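Local coordinates for protein prolyl endopeptidase (Myxococcus xanthus, PDB 2BKL) that is a serine peptidase of the prolyl oligopeptidase family that probably cleaves oligopeptides after proline and, much less readily, after alanine, at residues Thr74-Phe82 with Met369-Val380. Numbering follows the deposited sequence.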
loop_
_atom_site.group_PDB
_atom_site.type_symbol
_atom_site.label_atom_id
_atom_site.label_comp_id
_atom_site.label_asym_id
_atom_site.label_seq_id
_atom_site.Cartn_x
_atom_site.Cartn_y
_atom_site.Cartn_z
ATOM N N THR A 74 -17.553 -3.230 -3.844
ATOM C CA THR A 74 -18.540 -2.173 -4.060
ATOM C C THR A 74 -18.722 -1.902 -5.552
ATOM O O THR A 74 -17.747 -1.966 -6.314
ATOM C CB THR A 74 -18.166 -0.841 -3.371
ATOM O OG1 THR A 74 -16.874 -0.396 -3.765
ATOM C CG2 THR A 74 -18.063 -1.007 -1.876
ATOM N N PRO A 75 -19.939 -1.576 -5.968
ATOM C CA PRO A 75 -20.206 -1.388 -7.396
ATOM C C PRO A 75 -19.936 0.028 -7.897
ATOM O O PRO A 75 -20.144 1.016 -7.180
ATOM C CB PRO A 75 -21.687 -1.722 -7.504
ATOM C CG PRO A 75 -22.258 -1.382 -6.165
ATOM C CD PRO A 75 -21.174 -1.491 -5.171
ATOM N N SER A 76 -19.403 0.109 -9.106
ATOM C CA SER A 76 -19.375 1.369 -9.867
ATOM C C SER A 76 -20.622 1.468 -10.735
ATOM O O SER A 76 -20.911 0.582 -11.540
ATOM C CB SER A 76 -18.112 1.460 -10.686
ATOM O OG SER A 76 -17.040 1.498 -9.764
ATOM N N ARG A 77 -21.364 2.551 -10.593
ATOM C CA ARG A 77 -22.632 2.721 -11.282
ATOM C C ARG A 77 -22.496 3.764 -12.373
ATOM O O ARG A 77 -22.012 4.873 -12.130
ATOM C CB ARG A 77 -23.702 3.159 -10.300
ATOM C CG ARG A 77 -23.934 2.143 -9.212
ATOM C CD ARG A 77 -25.043 2.540 -8.268
ATOM N NE ARG A 77 -26.293 2.797 -8.976
ATOM C CZ ARG A 77 -27.344 3.437 -8.443
ATOM N NH1 ARG A 77 -27.301 3.882 -7.190
ATOM N NH2 ARG A 77 -28.444 3.619 -9.160
ATOM N N ARG A 78 -22.867 3.398 -13.592
ATOM C CA ARG A 78 -22.773 4.284 -14.743
ATOM C C ARG A 78 -23.933 4.049 -15.654
ATOM O O ARG A 78 -24.084 2.935 -16.181
ATOM C CB ARG A 78 -21.485 3.987 -15.526
ATOM C CG ARG A 78 -20.172 4.156 -14.753
ATOM C CD ARG A 78 -19.842 5.575 -14.446
ATOM N NE ARG A 78 -18.474 5.751 -13.937
ATOM C CZ ARG A 78 -18.146 5.798 -12.662
ATOM N NH1 ARG A 78 -19.053 5.607 -11.709
ATOM N NH2 ARG A 78 -16.864 5.989 -12.336
ATOM N N ASN A 79 -24.771 5.064 -15.842
ATOM C CA ASN A 79 -25.859 5.013 -16.810
ATOM C C ASN A 79 -26.745 3.769 -16.664
ATOM O O ASN A 79 -27.113 3.135 -17.661
ATOM C CB ASN A 79 -25.275 5.136 -18.220
ATOM C CG ASN A 79 -26.319 5.467 -19.289
ATOM O OD1 ASN A 79 -27.415 5.978 -18.992
ATOM N ND2 ASN A 79 -25.980 5.172 -20.539
ATOM N N GLY A 80 -27.101 3.444 -15.428
ATOM C CA GLY A 80 -28.012 2.345 -15.156
ATOM C C GLY A 80 -27.369 0.967 -15.072
ATOM O O GLY A 80 -28.039 -0.006 -14.738
ATOM N N ARG A 81 -26.069 0.896 -15.332
ATOM C CA ARG A 81 -25.316 -0.349 -15.254
ATOM C C ARG A 81 -24.448 -0.366 -14.015
ATOM O O ARG A 81 -24.088 0.674 -13.460
ATOM C CB ARG A 81 -24.432 -0.490 -16.476
ATOM C CG ARG A 81 -25.217 -0.691 -17.745
ATOM C CD ARG A 81 -24.383 -0.835 -18.966
ATOM N NE ARG A 81 -25.221 -1.239 -20.077
ATOM C CZ ARG A 81 -24.780 -1.435 -21.305
ATOM N NH1 ARG A 81 -23.506 -1.263 -21.633
ATOM N NH2 ARG A 81 -25.637 -1.820 -22.233
ATOM N N PHE A 82 -24.145 -1.555 -13.533
ATOM C CA PHE A 82 -23.333 -1.769 -12.374
ATOM C C PHE A 82 -22.134 -2.591 -12.769
ATOM O O PHE A 82 -22.272 -3.561 -13.519
ATOM C CB PHE A 82 -24.117 -2.545 -11.303
ATOM C CG PHE A 82 -25.199 -1.760 -10.648
ATOM C CD1 PHE A 82 -26.373 -1.487 -11.322
ATOM C CD2 PHE A 82 -25.074 -1.354 -9.330
ATOM C CE1 PHE A 82 -27.405 -0.773 -10.706
ATOM C CE2 PHE A 82 -26.103 -0.655 -8.711
ATOM C CZ PHE A 82 -27.256 -0.358 -9.413
ATOM N N MET A 369 -18.727 5.667 -0.560
ATOM C CA MET A 369 -18.358 5.564 -1.953
ATOM C C MET A 369 -19.615 5.628 -2.805
ATOM O O MET A 369 -20.562 4.881 -2.587
ATOM C CB MET A 369 -17.649 4.243 -2.213
ATOM C CG MET A 369 -16.308 4.149 -1.510
ATOM S SD MET A 369 -15.659 2.514 -1.726
ATOM C CE MET A 369 -16.376 1.754 -0.405
ATOM N N GLY A 370 -19.586 6.475 -3.812
ATOM C CA GLY A 370 -20.701 6.646 -4.706
ATOM C C GLY A 370 -20.419 7.758 -5.673
ATOM O O GLY A 370 -19.306 7.891 -6.176
ATOM N N LEU A 371 -21.438 8.557 -5.917
ATOM C CA LEU A 371 -21.335 9.657 -6.850
ATOM C C LEU A 371 -22.049 10.865 -6.289
ATOM O O LEU A 371 -22.960 10.751 -5.471
ATOM C CB LEU A 371 -21.913 9.314 -8.241
ATOM C CG LEU A 371 -21.166 8.296 -9.092
ATOM C CD1 LEU A 371 -21.931 8.007 -10.354
ATOM C CD2 LEU A 371 -19.792 8.740 -9.447
ATOM N N GLU A 372 -21.682 12.033 -6.801
ATOM C CA GLU A 372 -22.204 13.281 -6.290
ATOM C C GLU A 372 -23.726 13.418 -6.489
ATOM O O GLU A 372 -24.385 14.122 -5.738
ATOM C CB GLU A 372 -21.518 14.476 -6.976
ATOM C CG GLU A 372 -20.013 14.492 -6.785
ATOM C CD GLU A 372 -19.236 13.802 -7.893
ATOM O OE1 GLU A 372 -19.767 12.829 -8.508
ATOM O OE2 GLU A 372 -18.086 14.202 -8.182
ATOM N N ASP A 373 -24.242 12.730 -7.514
ATOM C CA ASP A 373 -25.637 12.819 -7.952
ATOM C C ASP A 373 -26.368 11.486 -7.778
ATOM O O ASP A 373 -27.405 11.237 -8.448
ATOM C CB ASP A 373 -25.693 13.266 -9.427
ATOM C CG ASP A 373 -24.832 12.417 -10.369
ATOM O OD1 ASP A 373 -24.074 11.541 -9.942
ATOM O OD2 ASP A 373 -24.802 12.586 -11.622
ATOM N N LEU A 374 -25.867 10.649 -6.865
ATOM C CA LEU A 374 -26.510 9.363 -6.508
ATOM C C LEU A 374 -26.777 9.396 -5.014
ATOM O O LEU A 374 -25.872 9.687 -4.234
ATOM C CB LEU A 374 -25.590 8.190 -6.834
ATOM C CG LEU A 374 -25.992 7.090 -7.808
ATOM C CD1 LEU A 374 -26.983 7.549 -8.892
ATOM C CD2 LEU A 374 -24.731 6.465 -8.418
ATOM N N ASP A 375 -27.990 9.074 -4.585
ATOM C CA ASP A 375 -28.305 9.000 -3.177
ATOM C C ASP A 375 -27.778 7.742 -2.496
ATOM O O ASP A 375 -27.520 7.764 -1.297
ATOM C CB ASP A 375 -29.816 9.062 -2.969
ATOM C CG ASP A 375 -30.185 9.100 -1.512
ATOM O OD1 ASP A 375 -29.810 10.090 -0.839
ATOM O OD2 ASP A 375 -30.816 8.177 -0.958
ATOM N N ASP A 376 -27.662 6.643 -3.227
ATOM C CA ASP A 376 -27.095 5.426 -2.654
ATOM C C ASP A 376 -25.569 5.524 -2.595
ATOM O O ASP A 376 -24.932 5.796 -3.608
ATOM C CB ASP A 376 -27.425 4.191 -3.496
ATOM C CG ASP A 376 -28.903 3.931 -3.607
ATOM O OD1 ASP A 376 -29.620 4.009 -2.577
ATOM O OD2 ASP A 376 -29.402 3.627 -4.716
ATOM N N ALA A 377 -24.990 5.255 -1.425
ATOM C CA ALA A 377 -23.546 5.222 -1.243
ATOM C C ALA A 377 -23.179 4.007 -0.418
ATOM O O ALA A 377 -23.938 3.633 0.471
ATOM C CB ALA A 377 -23.034 6.463 -0.559
ATOM N N TYR A 378 -22.005 3.439 -0.648
ATOM C CA TYR A 378 -21.612 2.203 -0.016
ATOM C C TYR A 378 -20.411 2.421 0.861
ATOM O O TYR A 378 -19.592 3.312 0.609
ATOM C CB TYR A 378 -21.271 1.155 -1.093
ATOM C CG TYR A 378 -22.405 0.771 -2.001
ATOM C CD1 TYR A 378 -22.758 1.585 -3.056
ATOM C CD2 TYR A 378 -23.103 -0.407 -1.816
ATOM C CE1 TYR A 378 -23.809 1.240 -3.894
ATOM C CE2 TYR A 378 -24.136 -0.758 -2.656
ATOM C CZ TYR A 378 -24.475 0.070 -3.672
ATOM O OH TYR A 378 -25.512 -0.271 -4.517
ATOM N N TYR A 379 -20.285 1.618 1.912
ATOM C CA TYR A 379 -19.037 1.575 2.633
ATOM C C TYR A 379 -18.708 0.155 3.029
ATOM O O TYR A 379 -19.586 -0.713 3.123
ATOM C CB TYR A 379 -19.034 2.504 3.858
ATOM C CG TYR A 379 -19.803 2.030 5.068
ATOM C CD1 TYR A 379 -21.133 2.350 5.240
ATOM C CD2 TYR A 379 -19.174 1.296 6.075
ATOM C CE1 TYR A 379 -21.844 1.927 6.401
ATOM C CE2 TYR A 379 -19.859 0.884 7.195
ATOM C CZ TYR A 379 -21.208 1.187 7.330
ATOM O OH TYR A 379 -21.847 0.777 8.486
ATOM N N VAL A 380 -17.419 -0.070 3.225
ATOM C CA VAL A 380 -16.891 -1.366 3.628
ATOM C C VAL A 380 -16.518 -1.330 5.084
ATOM O O VAL A 380 -15.917 -0.360 5.541
ATOM C CB VAL A 380 -15.638 -1.669 2.777
ATOM C CG1 VAL A 380 -15.028 -3.018 3.128
ATOM C CG2 VAL A 380 -15.935 -1.610 1.278
#
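P75 stands with its CD-CG edge over one face of the Y378 ring: CD of P75 sits 3.8 Å from the centroid of the Y378 ring and only 3° off the ring normal, a CH-pi contact, while CG of P75 is 3.6 Å from CZ of Y378. Beside it the methyl CG2 of T74 meets CE of M369 at 3.6 Å and also touches CB of Y378 and CG2 of V380. Reciprocal backbone hydrogen bonds pair M369 with Y378 and so put both side chains beside T74 and P75.

R77 makes the polar part of the contact. Its CB starts against CD2 of L374; CD and NE run on past this methyl, and CD2 of L374 lies 3.6 Å above one face of the R77 guanidinium plane, toward its rim. At the tip, NH1 of R77 is 3.5 Å from CG of L374. The bend at chi3 (56°) brings NH1 of R77 within 3.3 Å of OD2 of D376, a salt bridge whose hydrogen bond is weak. Both segments belong to the N-terminal beta-propeller, in which each blade is a four-stranded antiparallel sheet; here the outermost strand 71-78 of one blade packs against strand 376-383 of another, which also presents Y378 edge-to-face to W403. An alanine in place of Y378 would probably leave CD and CG of P75 without the aromatic face they rest on and W403 without its edge-to-face partner. Farther along, CD1 of L371 lies 3.6 Å from the carbonyl O of R77, and R78, bent at chi2 (-70°), gives its NH1 to that same O of R77 in a nearly straight bond of 3.1 Å.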